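Local coordinates for protein putative sodium:solute symporter (Proteus mirabilis, PDB 5NV9) that couples the inward sodium gradient to the uptake of the sialic acid N-acetylneuraminic acid across the inner membrane, at residues R135-T140 and S389-W394. Numbering follows the deposited sequence.
Sequences RVAIIT and SLAAIW. With SLB (N-acetyl-beta-neuraminic acid), chain D.
Ala137 and Ala392 mark the place where two transmembrane helices, 118-151 and 370-398, meet: Ala137 CA and Ala392 CA lie 4.6 Å apart. The local axes approach to 8.2 Å at a crossing angle of -43°. The side chains at the crossing are small, consistent with this close approach. Ala137 CB meets Ala391 CB methyl to methyl at 3.8 Å, while Ala392 CB sits between Ala137 O and Thr140 CG2, 3.7 Å from the latter.

Thr140 shows the partner helix its carbon branch. With CG2 anti to the backbone N and OG1 beside it (chi1 -59°), the hydroxyl folds back onto its own helix and donates to Val136 O, 2.8 Å from OG1. The hydroxyl hydrogen is thus used within its own helix, and the CG2 methyl makes the contact. Val136 O also accepts from Thr140 N, the two donors arriving from opposite faces of the carbonyl plane. Thr140 also touches Ser163 of helix 155-203 and Ile344 of helix 328-361.

Arg135 extends from the same helix into the sialic acid pocket. Its chain is stretched from CG to NE, and NH1 donates to the ligand carboxylate oxygen O1B over 3.1 Å, nearly straight at 161°. O1B sits at the guanidinium edge; Ile139 CD1 covers one face, 3.9 Å above its centre, and NH2 is hydrogen-bonded to Thr58 O, which together should limit rotation of the group. No hydrogen bond joins the two helix segments: within this LeuT fold they meet through small apolar groups, whereas Arg135 adds a hydrogen bond to the substrate carboxylate, probably strengthened by charge, alongside the ligand's bonds with Gln82, Thr58, Thr63 and Ser60.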
loop_
_atom_site.group_PDB
_atom_site.type_symbol
_atom_site.label_atom_id
_atom_site.label_comp_id
_atom_site.label_asym_id
_atom_site.label_seq_id
_atom_site.Cartn_x
_atom_site.Cartn_y
_atom_site.Cartn_z
ATOM N N ARG A 135 -6.147 6.099 2.828
ATOM C CA ARG A 135 -4.741 5.746 2.712
ATOM C C ARG A 135 -3.938 6.892 2.049
ATOM O O ARG A 135 -2.813 7.197 2.502
ATOM C CB ARG A 135 -4.568 4.383 1.992
ATOM C CG ARG A 135 -3.146 3.995 1.631
ATOM C CD ARG A 135 -3.144 2.654 0.929
ATOM N NE ARG A 135 -1.916 2.332 0.213
ATOM C CZ ARG A 135 -0.780 1.998 0.790
ATOM N NH1 ARG A 135 -0.713 1.916 2.130
ATOM N NH2 ARG A 135 0.310 1.753 0.027
ATOM N N VAL A 136 -4.518 7.505 1.009
ATOM C CA VAL A 136 -3.934 8.628 0.331
ATOM C C VAL A 136 -3.719 9.812 1.317
ATOM O O VAL A 136 -2.598 10.453 1.328
ATOM C CB VAL A 136 -4.796 9.111 -0.841
ATOM C CG1 VAL A 136 -4.294 10.440 -1.392
ATOM C CG2 VAL A 136 -4.821 8.086 -1.954
ATOM N N ALA A 137 -4.767 10.126 2.102
ATOM C CA ALA A 137 -4.714 11.257 3.072
ATOM C C ALA A 137 -3.629 11.017 4.124
ATOM O O ALA A 137 -2.813 11.888 4.391
ATOM C CB ALA A 137 -6.054 11.499 3.729
ATOM N N ILE A 138 -3.552 9.795 4.591
ATOM C CA ILE A 138 -2.567 9.387 5.566
ATOM C C ILE A 138 -1.158 9.437 5.013
ATOM O O ILE A 138 -0.241 9.902 5.709
ATOM C CB ILE A 138 -2.917 8.023 6.186
ATOM C CG1 ILE A 138 -4.163 8.206 7.073
ATOM C CG2 ILE A 138 -1.788 7.528 7.078
ATOM C CD1 ILE A 138 -4.685 6.973 7.786
ATOM N N ILE A 139 -0.983 8.957 3.772
ATOM C CA ILE A 139 0.326 8.867 3.156
ATOM C C ILE A 139 0.848 10.316 3.012
ATOM O O ILE A 139 2.001 10.589 3.218
ATOM C CB ILE A 139 0.318 8.157 1.800
ATOM C CG1 ILE A 139 0.305 6.639 2.006
ATOM C CG2 ILE A 139 1.564 8.513 1.010
ATOM C CD1 ILE A 139 -0.001 5.859 0.739
ATOM N N THR A 140 -0.034 11.203 2.581
ATOM C CA THR A 140 0.295 12.598 2.346
ATOM C C THR A 140 0.623 13.350 3.659
ATOM O O THR A 140 1.609 14.077 3.756
ATOM C CB THR A 140 -0.862 13.212 1.555
ATOM O OG1 THR A 140 -1.003 12.476 0.344
ATOM C CG2 THR A 140 -0.633 14.653 1.280
ATOM N N SER A 389 -6.922 15.130 -0.683
ATOM C CA SER A 389 -6.090 16.292 -0.419
ATOM C C SER A 389 -6.646 17.208 0.650
ATOM O O SER A 389 -5.885 17.677 1.494
ATOM C CB SER A 389 -5.893 17.099 -1.684
ATOM O OG SER A 389 -5.116 16.378 -2.617
ATOM N N LEU A 390 -7.949 17.488 0.589
ATOM C CA LEU A 390 -8.611 18.252 1.654
ATOM C C LEU A 390 -8.417 17.549 2.991
ATOM O O LEU A 390 -8.001 18.176 3.997
ATOM C CB LEU A 390 -10.104 18.390 1.368
ATOM C CG LEU A 390 -10.433 19.131 0.089
ATOM C CD1 LEU A 390 -11.934 19.227 -0.099
ATOM C CD2 LEU A 390 -9.798 20.487 0.150
ATOM N N ALA A 391 -8.706 16.245 3.018
ATOM C CA ALA A 391 -8.502 15.501 4.231
ATOM C C ALA A 391 -7.059 15.701 4.723
ATOM O O ALA A 391 -6.842 16.049 5.882
ATOM C CB ALA A 391 -8.809 14.048 4.043
ATOM N N ALA A 392 -6.083 15.555 3.828
ATOM C CA ALA A 392 -4.703 15.763 4.192
ATOM C C ALA A 392 -4.457 17.167 4.692
ATOM O O ALA A 392 -3.747 17.341 5.661
ATOM C CB ALA A 392 -3.771 15.441 3.021
ATOM N N ILE A 393 -5.016 18.177 4.053
ATOM C CA ILE A 393 -4.909 19.512 4.612
ATOM C C ILE A 393 -5.498 19.606 6.044
ATOM O O ILE A 393 -4.907 20.274 6.904
ATOM C CB ILE A 393 -5.563 20.587 3.719
ATOM C CG1 ILE A 393 -4.672 20.897 2.506
ATOM C CG2 ILE A 393 -5.783 21.860 4.529
ATOM C CD1 ILE A 393 -5.430 21.437 1.312
ATOM N N TRP A 394 -6.644 18.956 6.283
ATOM C CA TRP A 394 -7.306 18.999 7.571
ATOM C C TRP A 394 -6.420 18.319 8.634
ATOM O O TRP A 394 -6.209 18.863 9.728
ATOM C CB TRP A 394 -8.730 18.417 7.404
ATOM C CG TRP A 394 -9.588 18.067 8.611
ATOM C CD1 TRP A 394 -9.429 18.472 9.905
ATOM C CD2 TRP A 394 -10.802 17.264 8.594
ATOM N NE1 TRP A 394 -10.443 17.955 10.695
ATOM C CE2 TRP A 394 -11.289 17.207 9.918
ATOM C CE3 TRP A 394 -11.515 16.588 7.579
ATOM C CZ2 TRP A 394 -12.438 16.497 10.265
ATOM C CZ3 TRP A 394 -12.667 15.880 7.927
ATOM C CH2 TRP A 394 -13.116 15.846 9.263
HETATM C C1 SLB D . 3.190 0.776 3.270
HETATM C C2 SLB D . 2.866 -0.675 3.500
HETATM C C3 SLB D . 2.493 -0.872 4.950
HETATM C C4 SLB D . 2.352 -2.363 5.329
HETATM C C5 SLB D . 3.710 -2.994 5.021
HETATM C C6 SLB D . 4.063 -2.778 3.534
HETATM C C7 SLB D . 5.421 -3.351 3.106
HETATM C C8 SLB D . 5.705 -3.084 1.651
HETATM C C9 SLB D . 6.974 -3.796 1.187
HETATM C C10 SLB D . 4.543 -4.986 6.214
HETATM C C11 SLB D . 4.611 -6.488 6.119
HETATM N N5 SLB D . 3.706 -4.432 5.325
HETATM O O1A SLB D . 4.412 1.142 3.363
HETATM O O1B SLB D . 2.215 1.587 3.041
HETATM O O2 SLB D . 1.777 -1.114 2.638
HETATM O O4 SLB D . 2.045 -2.524 6.757
HETATM O O6 SLB D . 4.092 -1.386 3.233
HETATM O O7 SLB D . 6.485 -2.742 3.845
HETATM O O8 SLB D . 4.601 -3.502 0.856
HETATM O O9 SLB D . 6.842 -5.239 1.231
HETATM O O10 SLB D . 5.243 -4.328 7.002
#